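Local coordinates for integron cassette protein (Vibrio cholerae, PDB 3FY6), which is of unknown function; it is encoded by a mobile integron gene cassette, has a fold described as novel and assembles as two chains, at residues 23-28 and 67-72; 34-39 and 45-50; 53-58 and 80-85. One frame throughout, in Å; residues are numbered along the deposited sequence.

Contact 1. Residues 23-28 and 67-72; sequences RHETYI and NNDSVY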
loop_
_atom_site.group_PDB
_atom_site.type_symbol
_atom_site.label_atom_id
_atom_site.label_comp_id
_atom_site.label_asym_id
_atom_site.label_seq_id
_atom_site.Cartn_x
_atom_site.Cartn_y
_atom_site.Cartn_z
ATOM N N ARG A 23 8.003 2.120 18.525
ATOM C CA ARG A 23 8.291 3.553 18.556
ATOM C C ARG A 23 8.157 4.168 17.175
ATOM O O ARG A 23 8.159 3.458 16.167
ATOM C CB ARG A 23 9.725 3.809 19.051
ATOM C CG ARG A 23 10.800 3.446 18.022
ATOM C CD ARG A 23 12.215 3.490 18.601
ATOM N NE ARG A 23 12.571 4.839 19.037
ATOM C CZ ARG A 23 13.121 5.763 18.253
ATOM N NH1 ARG A 23 13.387 5.491 16.983
ATOM N NH2 ARG A 23 13.406 6.963 18.741
ATOM N N HIS A 24 8.068 5.495 17.129
ATOM C CA HIS A 24 8.130 6.201 15.854
ATOM C C HIS A 24 9.576 6.262 15.379
ATOM O O HIS A 24 10.439 6.831 16.056
ATOM C CB HIS A 24 7.551 7.615 15.989
ATOM C CG HIS A 24 6.064 7.633 16.145
ATOM N ND1 HIS A 24 5.441 7.417 17.356
ATOM C CD2 HIS A 24 5.073 7.812 15.239
ATOM C CE1 HIS A 24 4.131 7.464 17.189
ATOM N NE2 HIS A 24 3.881 7.703 15.914
ATOM N N GLU A 25 9.842 5.650 14.230
ATOM C CA GLU A 25 11.159 5.725 13.608
ATOM C C GLU A 25 11.273 7.008 12.779
ATOM O O GLU A 25 10.315 7.430 12.122
ATOM C CB GLU A 25 11.402 4.507 12.724
ATOM C CG GLU A 25 11.407 3.186 13.485
ATOM C CD GLU A 25 12.690 2.981 14.274
ATOM O OE1 GLU A 25 13.756 2.845 13.642
ATOM O OE2 GLU A 25 12.636 2.944 15.520
ATOM N N THR A 26 12.445 7.631 12.817
ATOM C CA THR A 26 12.650 8.883 12.102
ATOM C C THR A 26 13.108 8.593 10.679
ATOM O O THR A 26 14.148 7.979 10.465
ATOM C CB THR A 26 13.686 9.787 12.816
ATOM O OG1 THR A 26 13.267 10.033 14.168
ATOM C CG2 THR A 26 13.844 11.123 12.080
ATOM N N TYR A 27 12.306 8.999 9.705
ATOM C CA TYR A 27 12.732 8.927 8.314
ATOM C C TYR A 27 13.158 10.323 7.905
ATOM O O TYR A 27 12.383 11.271 8.021
ATOM C CB TYR A 27 11.592 8.445 7.427
ATOM C CG TYR A 27 11.363 6.956 7.509
ATOM C CD1 TYR A 27 10.945 6.363 8.694
ATOM C CD2 TYR A 27 11.565 6.140 6.399
ATOM C CE1 TYR A 27 10.734 4.997 8.773
ATOM C CE2 TYR A 27 11.357 4.768 6.466
ATOM C CZ TYR A 27 10.941 4.203 7.653
ATOM O OH TYR A 27 10.749 2.845 7.728
ATOM N N ILE A 28 14.396 10.462 7.448
ATOM C CA ILE A 28 14.904 11.784 7.096
ATOM C C ILE A 28 14.839 11.986 5.589
ATOM O O ILE A 28 15.468 11.260 4.823
ATOM C CB ILE A 28 16.338 12.004 7.609
ATOM C CG1 ILE A 28 16.420 11.672 9.097
ATOM C CG2 ILE A 28 16.773 13.455 7.380
ATOM C CD1 ILE A 28 17.823 11.736 9.663
ATOM N N ASN A 67 8.772 -1.920 5.111
ATOM C CA ASN A 67 8.385 -3.296 5.406
ATOM C C ASN A 67 9.344 -3.848 6.449
ATOM O O ASN A 67 8.976 -4.661 7.281
ATOM C CB ASN A 67 8.437 -4.193 4.154
ATOM C CG ASN A 67 7.228 -4.015 3.225
ATOM O OD1 ASN A 67 7.181 -4.612 2.155
ATOM N ND2 ASN A 67 6.262 -3.190 3.624
ATOM N N ASN A 68 10.584 -3.386 6.392
ATOM C CA ASN A 68 11.587 -3.811 7.355
ATOM C C ASN A 68 11.274 -3.339 8.774
ATOM O O ASN A 68 11.714 -3.950 9.745
ATOM C CB ASN A 68 12.977 -3.360 6.914
ATOM C CG ASN A 68 13.547 -4.242 5.822
ATOM O OD1 ASN A 68 13.138 -5.394 5.671
ATOM N ND2 ASN A 68 14.487 -3.709 5.051
ATOM N N ASP A 69 10.511 -2.256 8.889
ATOM C CA ASP A 69 10.035 -1.809 10.191
ATOM C C ASP A 69 8.667 -2.422 10.526
ATOM O O ASP A 69 7.992 -1.977 11.456
ATOM C CB ASP A 69 9.956 -0.284 10.247
ATOM C CG ASP A 69 11.318 0.375 10.451
ATOM O OD1 ASP A 69 12.276 -0.326 10.856
ATOM O OD2 ASP A 69 11.422 1.607 10.209
ATOM N N SER A 70 8.272 -3.447 9.775
ATOM C CA SER A 70 6.922 -4.012 9.889
ATOM C C SER A 70 5.830 -2.978 9.614
ATOM O O SER A 70 4.777 -2.986 10.253
ATOM C CB SER A 70 6.700 -4.656 11.262
ATOM O OG SER A 70 7.597 -5.735 11.463
ATOM N N VAL A 71 6.096 -2.084 8.669
ATOM C CA VAL A 71 5.128 -1.077 8.255
ATOM C C VAL A 71 4.724 -1.369 6.803
ATOM O O VAL A 71 5.584 -1.607 5.958
ATOM C CB VAL A 71 5.721 0.360 8.380
ATOM C CG1 VAL A 71 4.803 1.390 7.742
ATOM C CG2 VAL A 71 5.994 0.703 9.849
ATOM N N TYR A 72 3.420 -1.362 6.533
ATOM C CA TYR A 72 2.885 -1.696 5.214
ATOM C C TYR A 72 2.085 -0.518 4.688
ATOM O O TYR A 72 0.872 -0.447 4.871
ATOM C CB TYR A 72 2.031 -2.976 5.312
ATOM C CG TYR A 72 2.831 -4.073 5.969
ATOM C CD1 TYR A 72 3.681 -4.876 5.219
ATOM C CD2 TYR A 72 2.819 -4.239 7.351
ATOM C CE1 TYR A 72 4.458 -5.852 5.821
ATOM C CE2 TYR A 72 3.591 -5.211 7.962
ATOM C CZ TYR A 72 4.406 -6.016 7.192
ATOM O OH TYR A 72 5.182 -6.986 7.791
#

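Contact 2. Residues 34-39 and 45-50; sequences DYMEIS and IKATYS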
loop_
_atom_site.group_PDB
_atom_site.type_symbol
_atom_site.label_atom_id
_atom_site.label_comp_id
_atom_site.label_asym_id
_atom_site.label_seq_id
_atom_site.Cartn_x
_atom_site.Cartn_y
_atom_site.Cartn_z
ATOM N N ASP A 34 18.384 18.712 -7.525
ATOM C CA ASP A 34 18.673 17.649 -8.478
ATOM C C ASP A 34 18.262 16.248 -8.031
ATOM O O ASP A 34 18.197 15.343 -8.844
ATOM C CB ASP A 34 20.163 17.648 -8.820
ATOM C CG ASP A 34 20.594 18.907 -9.541
ATOM O OD1 ASP A 34 19.748 19.497 -10.253
ATOM O OD2 ASP A 34 21.774 19.299 -9.394
ATOM N N TYR A 35 17.986 16.062 -6.747
ATOM C CA TYR A 35 17.652 14.732 -6.259
ATOM C C TYR A 35 17.005 14.804 -4.889
ATOM O O TYR A 35 17.101 15.816 -4.197
ATOM C CB TYR A 35 18.915 13.873 -6.174
ATOM C CG TYR A 35 19.882 14.337 -5.098
ATOM C CD1 TYR A 35 20.952 15.172 -5.406
ATOM C CD2 TYR A 35 19.715 13.954 -3.771
ATOM C CE1 TYR A 35 21.840 15.600 -4.424
ATOM C CE2 TYR A 35 20.599 14.375 -2.781
ATOM C CZ TYR A 35 21.657 15.196 -3.115
ATOM O OH TYR A 35 22.531 15.618 -2.139
HETATM N N MSE A 36 16.349 13.719 -4.495
HETATM C CA MSE A 36 15.829 13.603 -3.137
HETATM C C MSE A 36 16.358 12.314 -2.524
HETATM O O MSE A 36 16.489 11.308 -3.217
HETATM C CB MSE A 36 14.296 13.587 -3.134
HETATM C CG MSE A 36 13.679 13.198 -1.790
HETATM SE SE MSE A 36 11.732 12.919 -1.909
HETATM C CE MSE A 36 11.659 12.244 -3.693
ATOM N N GLU A 37 16.669 12.351 -1.233
ATOM C CA GLU A 37 17.051 11.143 -0.514
ATOM C C GLU A 37 16.160 10.924 0.692
ATOM O O GLU A 37 15.664 11.875 1.292
ATOM C CB GLU A 37 18.517 11.189 -0.091
ATOM C CG GLU A 37 19.485 11.232 -1.261
ATOM C CD GLU A 37 20.931 11.069 -0.837
ATOM O OE1 GLU A 37 21.235 11.246 0.365
ATOM O OE2 GLU A 37 21.766 10.761 -1.713
ATOM N N ILE A 38 15.942 9.658 1.023
ATOM C CA ILE A 38 15.164 9.285 2.195
ATOM C C ILE A 38 15.987 8.291 2.990
ATOM O O ILE A 38 16.370 7.229 2.475
ATOM C CB ILE A 38 13.825 8.638 1.811
ATOM C CG1 ILE A 38 13.025 9.569 0.892
ATOM C CG2 ILE A 38 13.017 8.275 3.054
ATOM C CD1 ILE A 38 12.036 8.824 -0.002
ATOM N N SER A 39 16.274 8.649 4.237
ATOM C CA SER A 39 17.105 7.822 5.101
ATOM C C SER A 39 16.340 7.312 6.309
ATOM O O SER A 39 15.542 8.028 6.910
ATOM C CB SER A 39 18.329 8.611 5.574
ATOM O OG SER A 39 19.216 8.859 4.499
ATOM N N ILE A 45 17.703 5.580 0.305
ATOM C CA ILE A 45 17.290 5.446 -1.086
ATOM C C ILE A 45 17.266 6.826 -1.734
ATOM O O ILE A 45 17.189 7.849 -1.040
ATOM C CB ILE A 45 15.924 4.760 -1.226
ATOM C CG1 ILE A 45 14.822 5.618 -0.602
ATOM C CG2 ILE A 45 15.968 3.370 -0.595
ATOM C CD1 ILE A 45 13.452 4.989 -0.663
ATOM N N LYS A 46 17.354 6.856 -3.059
ATOM C CA LYS A 46 17.546 8.111 -3.765
ATOM C C LYS A 46 16.733 8.199 -5.041
ATOM O O LYS A 46 16.670 7.236 -5.809
ATOM C CB LYS A 46 19.029 8.296 -4.102
ATOM C CG LYS A 46 19.318 9.559 -4.896
ATOM C CD LYS A 46 20.796 9.891 -4.900
ATOM C CE LYS A 46 21.078 11.056 -5.824
ATOM N NZ LYS A 46 22.496 11.505 -5.742
ATOM N N ALA A 47 16.126 9.363 -5.263
ATOM C CA ALA A 47 15.478 9.678 -6.535
ATOM C C ALA A 47 16.232 10.825 -7.198
ATOM O O ALA A 47 16.449 11.868 -6.585
ATOM C CB ALA A 47 14.015 10.072 -6.315
ATOM N N THR A 48 16.632 10.636 -8.451
ATOM C CA THR A 48 17.386 11.660 -9.161
ATOM C C THR A 48 16.535 12.317 -10.243
ATOM O O THR A 48 15.892 11.635 -11.039
ATOM C CB THR A 48 18.666 11.082 -9.796
ATOM O OG1 THR A 48 18.331 9.934 -10.580
ATOM C CG2 THR A 48 19.638 10.657 -8.725
ATOM N N TYR A 49 16.531 13.645 -10.264
ATOM C CA TYR A 49 15.773 14.382 -11.266
ATOM C C TYR A 49 16.436 14.292 -12.633
ATOM O O TYR A 49 17.658 14.375 -12.742
ATOM C CB TYR A 49 15.652 15.848 -10.860
ATOM C CG TYR A 49 14.841 16.668 -11.834
ATOM C CD1 TYR A 49 13.460 16.752 -11.715
ATOM C CD2 TYR A 49 15.454 17.349 -12.878
ATOM C CE1 TYR A 49 12.710 17.496 -12.603
ATOM C CE2 TYR A 49 14.713 18.094 -13.774
ATOM C CZ TYR A 49 13.340 18.164 -13.631
ATOM O OH TYR A 49 12.596 18.906 -14.518
ATOM N N SER A 50 15.630 14.120 -13.675
ATOM C CA SER A 50 16.133 14.191 -15.047
ATOM C C SER A 50 15.251 15.117 -15.882
ATOM O O SER A 50 14.028 15.112 -15.752
ATOM C CB SER A 50 16.230 12.799 -15.684
ATOM O OG SER A 50 14.955 12.198 -15.826
HETATM O O HOH W 1 23.783 11.434 -3.375
#

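Contact 3. Residues 53-58 and 80-85; sequences QDPEWS and LFQHAW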
loop_
_atom_site.group_PDB
_atom_site.type_symbol
_atom_site.label_atom_id
_atom_site.label_comp_id
_atom_site.label_asym_id
_atom_site.label_seq_id
_atom_site.Cartn_x
_atom_site.Cartn_y
_atom_site.Cartn_z
ATOM N N GLN A 53 12.673 13.129 -18.346
ATOM C CA GLN A 53 12.038 11.894 -17.908
ATOM C C GLN A 53 11.617 11.960 -16.449
ATOM O O GLN A 53 12.069 12.825 -15.699
ATOM C CB GLN A 53 12.972 10.700 -18.120
ATOM C CG GLN A 53 13.113 10.270 -19.568
ATOM C CD GLN A 53 13.989 9.040 -19.725
ATOM O OE1 GLN A 53 14.668 8.623 -18.785
ATOM N NE2 GLN A 53 13.978 8.453 -20.918
ATOM N N ASP A 54 10.744 11.040 -16.057
ATOM C CA ASP A 54 10.383 10.877 -14.660
ATOM C C ASP A 54 11.645 10.641 -13.844
ATOM O O ASP A 54 12.633 10.124 -14.363
ATOM C CB ASP A 54 9.436 9.691 -14.489
ATOM C CG ASP A 54 8.034 9.989 -14.978
ATOM O OD1 ASP A 54 7.785 11.133 -15.420
ATOM O OD2 ASP A 54 7.179 9.077 -14.911
ATOM N N PRO A 55 11.615 11.021 -12.562
ATOM C CA PRO A 55 12.776 10.827 -11.690
ATOM C C PRO A 55 13.227 9.373 -11.702
ATOM O O PRO A 55 12.395 8.473 -11.815
ATOM C CB PRO A 55 12.237 11.208 -10.311
ATOM C CG PRO A 55 11.170 12.212 -10.604
ATOM C CD PRO A 55 10.524 11.745 -11.884
ATOM N N GLU A 56 14.536 9.158 -11.609
ATOM C CA GLU A 56 15.098 7.815 -11.511
ATOM C C GLU A 56 15.169 7.383 -10.044
ATOM O O GLU A 56 15.922 7.955 -9.259
ATOM C CB GLU A 56 16.500 7.798 -12.124
ATOM C CG GLU A 56 16.989 6.420 -12.547
ATOM C CD GLU A 56 16.316 5.934 -13.821
ATOM O OE1 GLU A 56 15.977 6.781 -14.678
ATOM O OE2 GLU A 56 16.129 4.707 -13.963
ATOM N N TRP A 57 14.386 6.379 -9.668
ATOM C CA TRP A 57 14.380 5.901 -8.285
ATOM C C TRP A 57 15.257 4.677 -8.064
ATOM O O TRP A 57 15.466 3.882 -8.978
ATOM C CB TRP A 57 12.956 5.546 -7.852
ATOM C CG TRP A 57 12.131 6.711 -7.412
ATOM C CD1 TRP A 57 11.307 7.472 -8.186
ATOM C CD2 TRP A 57 12.031 7.228 -6.083
ATOM N NE1 TRP A 57 10.713 8.448 -7.422
ATOM C CE2 TRP A 57 11.135 8.313 -6.125
ATOM C CE3 TRP A 57 12.620 6.883 -4.861
ATOM C CZ2 TRP A 57 10.811 9.058 -4.992
ATOM C CZ3 TRP A 57 12.300 7.625 -3.739
ATOM C CH2 TRP A 57 11.401 8.697 -3.811
ATOM N N SER A 58 15.742 4.521 -6.834
ATOM C CA SER A 58 16.335 3.266 -6.381
ATOM C C SER A 58 15.337 2.146 -6.611
ATOM O O SER A 58 14.129 2.372 -6.545
ATOM C CB SER A 58 16.608 3.344 -4.885
ATOM O OG SER A 58 15.405 3.657 -4.198
ATOM N N LEU A 80 3.791 9.791 -3.823
ATOM C CA LEU A 80 3.452 11.018 -3.082
ATOM C C LEU A 80 4.700 11.799 -2.678
ATOM O O LEU A 80 4.755 13.016 -2.850
ATOM C CB LEU A 80 2.624 10.715 -1.837
ATOM C CG LEU A 80 1.274 10.028 -2.037
ATOM C CD1 LEU A 80 0.424 10.223 -0.793
ATOM C CD2 LEU A 80 0.556 10.555 -3.273
ATOM N N PHE A 81 5.707 11.114 -2.137
ATOM C CA PHE A 81 6.954 11.805 -1.804
ATOM C C PHE A 81 7.516 12.487 -3.045
ATOM O O PHE A 81 7.961 13.633 -2.990
ATOM C CB PHE A 81 8.001 10.844 -1.252
ATOM C CG PHE A 81 7.816 10.499 0.201
ATOM C CD1 PHE A 81 6.624 9.962 0.663
ATOM C CD2 PHE A 81 8.858 10.671 1.096
ATOM C CE1 PHE A 81 6.470 9.618 2.004
ATOM C CE2 PHE A 81 8.715 10.333 2.433
ATOM C CZ PHE A 81 7.516 9.806 2.888
ATOM N N GLN A 82 7.516 11.762 -4.160
ATOM C CA GLN A 82 8.031 12.307 -5.409
ATOM C C GLN A 82 7.287 13.587 -5.774
ATOM O O GLN A 82 7.891 14.568 -6.198
ATOM C CB GLN A 82 7.910 11.283 -6.538
ATOM C CG GLN A 82 8.247 11.838 -7.914
ATOM C CD GLN A 82 8.115 10.782 -9.002
ATOM O OE1 GLN A 82 8.947 9.883 -9.122
ATOM N NE2 GLN A 82 7.075 10.894 -9.803
ATOM N N HIS A 83 5.972 13.571 -5.599
ATOM C CA HIS A 83 5.156 14.709 -5.994
ATOM C C HIS A 83 5.505 15.930 -5.161
ATOM O O HIS A 83 5.747 16.997 -5.702
ATOM C CB HIS A 83 3.662 14.400 -5.881
ATOM C CG HIS A 83 2.779 15.559 -6.242
ATOM N ND1 HIS A 83 2.797 16.148 -7.484
ATOM C CD2 HIS A 83 1.861 16.242 -5.515
ATOM C CE1 HIS A 83 1.918 17.139 -7.517
ATOM N NE2 HIS A 83 1.337 17.216 -6.333
ATOM N N ALA A 84 5.528 15.772 -3.845
ATOM C CA ALA A 84 5.866 16.887 -2.977
ATOM C C ALA A 84 7.228 17.473 -3.352
ATOM O O ALA A 84 7.405 18.700 -3.404
ATOM C CB ALA A 84 5.850 16.450 -1.525
ATOM N N TRP A 85 8.180 16.590 -3.634
ATOM C CA TRP A 85 9.530 17.012 -3.981
ATOM C C TRP A 85 9.532 17.805 -5.282
ATOM O O TRP A 85 10.116 18.891 -5.350
ATOM C CB TRP A 85 10.479 15.813 -4.062
ATOM C CG TRP A 85 11.768 16.098 -4.774
ATOM C CD1 TRP A 85 12.668 17.084 -4.483
ATOM C CD2 TRP A 85 12.308 15.378 -5.886
ATOM N NE1 TRP A 85 13.734 17.024 -5.349
ATOM C CE2 TRP A 85 13.533 15.990 -6.225
ATOM C CE3 TRP A 85 11.875 14.273 -6.629
ATOM C CZ2 TRP A 85 14.332 15.534 -7.271
ATOM C CZ3 TRP A 85 12.669 13.819 -7.664
ATOM C CH2 TRP A 85 13.880 14.454 -7.983
HETATM O O HOH W 2 6.755 8.524 -11.903
HETATM O O HOH W 3 9.532 8.286 -11.444
#

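Contact 1. Residues 23-28 and 67-72
Two carboxylates, those of E25 and D69, approach each other in a buried contact, with E25 OE1 and D69 OD2 4.3 Å apart and their planes steeply inclined at 78°. What joins the segments at this point is a single hydrogen bond: the phenol of Y27 gives its proton from OH to D69 OD2 over 2.9 Å. The ring and the carboxylate come from opposite directions with their planes perpendicular, and the hydroxyl meets OD2 from above the carboxylate plane, 42° out of it. The aliphatic part of E25 closes over the same oxygen, CG lying 3.6 Å from D69 OD2. Because the E25 chain bends at chi2 (-76°), its carboxylate turns back along its own strand, where OE2 forms a salt bridge of 3.0 Å with R23 NH1. This pairing, together with the phenol on D69, probably eases the repulsion between the two acids.

Residues 23-28 belong to the second strand of the antiparallel sheet, whereas D69 sits in the turn that ends helix 62-67. A type I turn runs from N67 to S70, and S70, with positive phi, is the C-prime residue of a Schellman motif, with V71 N bonded to M66 O and S70 N to N67 O. The N67 side chain reaches past the turn, ND2 bonding to V71 O at 2.9 Å. OD1 of D69 accepts a hydrogen bond from W21 NE1, so the carboxylate is gripped from the loop between strands 10-18 and 23-31 as well as by Y27; the backbone O of D69 bonds to S18 OG at the end of strand 10-18. The Y27 ring also packs on I65 and M66.

Contact 2. Residues 34-39 and 45-50
K46 lays its ammonium over one face of the Y35 ring, NZ standing 4.0 Å from the ring centroid and 16° off the normal, a cation-pi contact in which CE also comes within 3.6 Å of Y35 CG. The extended lysine chain runs past E37, whose OE2 lies 3.4 Å from K46 CD; the two charges stay too far apart for a salt bridge and are joined by a water that donates to E37 OE2 and accepts from K46 NZ, 2.7 Å from each. Y35 CG stands between its backbone N and carbonyl carbon (chi1 68°), which brings the ring over the lysine's end. On the opposite face of the sheet from Y35, E37 and K46, M36, a selenomethionine, touches A47 through CE, and I38 CB meets I45 CG1 at 4.0 Å. Between the two layers of side chains, the backbone of the antiparallel hairpin is held by paired bonds between M36 and A47 and between I38 and I45, with Y49 N bonding to D34 O at 2.8 Å. Strands 23-31 and 53-57 continue the sheet beside the hairpin, while the face carrying M36 and I38 is covered by W85 and F81 of helix 77-89 and by L62 of helix 62-67.

Contact 3. Residues 53-58 and 80-85
The last strand of the antiparallel sheet, 53-57, is bridged to helix 77-89 by the side chain of Q82, which reaches from the helix to W57 and P55. W57 NE1 donates to Q82 OE1 at 2.8 Å with an N-H...O angle of 152°. The oxygen lies in the plane of the indole, at its edge, while the donor is slightly tilted from the carbonyl plane; indole and amide are only 28° from coplanar. Q82 can span the gap because its chain is extended, with CG anti to the backbone N.

A water gives OE1 a second hydrogen bond, 2.9 Å long, and donates also to P55 O, linking the amide to the strand backbone. On the other end of the amide, NE2 gives a proton to a different water, which in turn donates to D54 OD2. Both ends of the amide therefore have partners that favour this rotation, OE1 toward the indole and NE2, through the water, toward D54.

Strand and helix segments run at 121° to each other, their axes 10.7 Å apart at closest approach, a spacing filled by side chains. P55 supplies the apolar part: its ring crosses the Q82 amide, CG lying 3.5 Å from OE1, and slides past W85 in the opposite direction, with CG 3.7 Å from W85 CZ3. The indole nitrogen of W85 bonds to H32 O beyond the contact. Elsewhere on the helix, L80 and F81 pack on V105 of helix 95-114, and H83 stacks on Y125 of the second subunit.

In the fold
From the N terminus, the chain first enters contact 1 with strand 23-31, then turns into the hairpin of strands 35-40 and 43-50, where contact 2 closes a short loop. Strand 53-57 opens contact 3; helix 62-67 and residues 67-72 come next and close contact 1, before helix 77-89 completes contact 3. Contact 2 therefore falls wholly within the span of contact 1 and precedes contact 3 in series, whereas contacts 1 and 3 cross. Neighbouring strands connect them: I28 pairs with S39, and K46 and T48 with S58 and E56. Contacts 1 and 3, about 20 Å apart between centres, join the sheet to different helical regions.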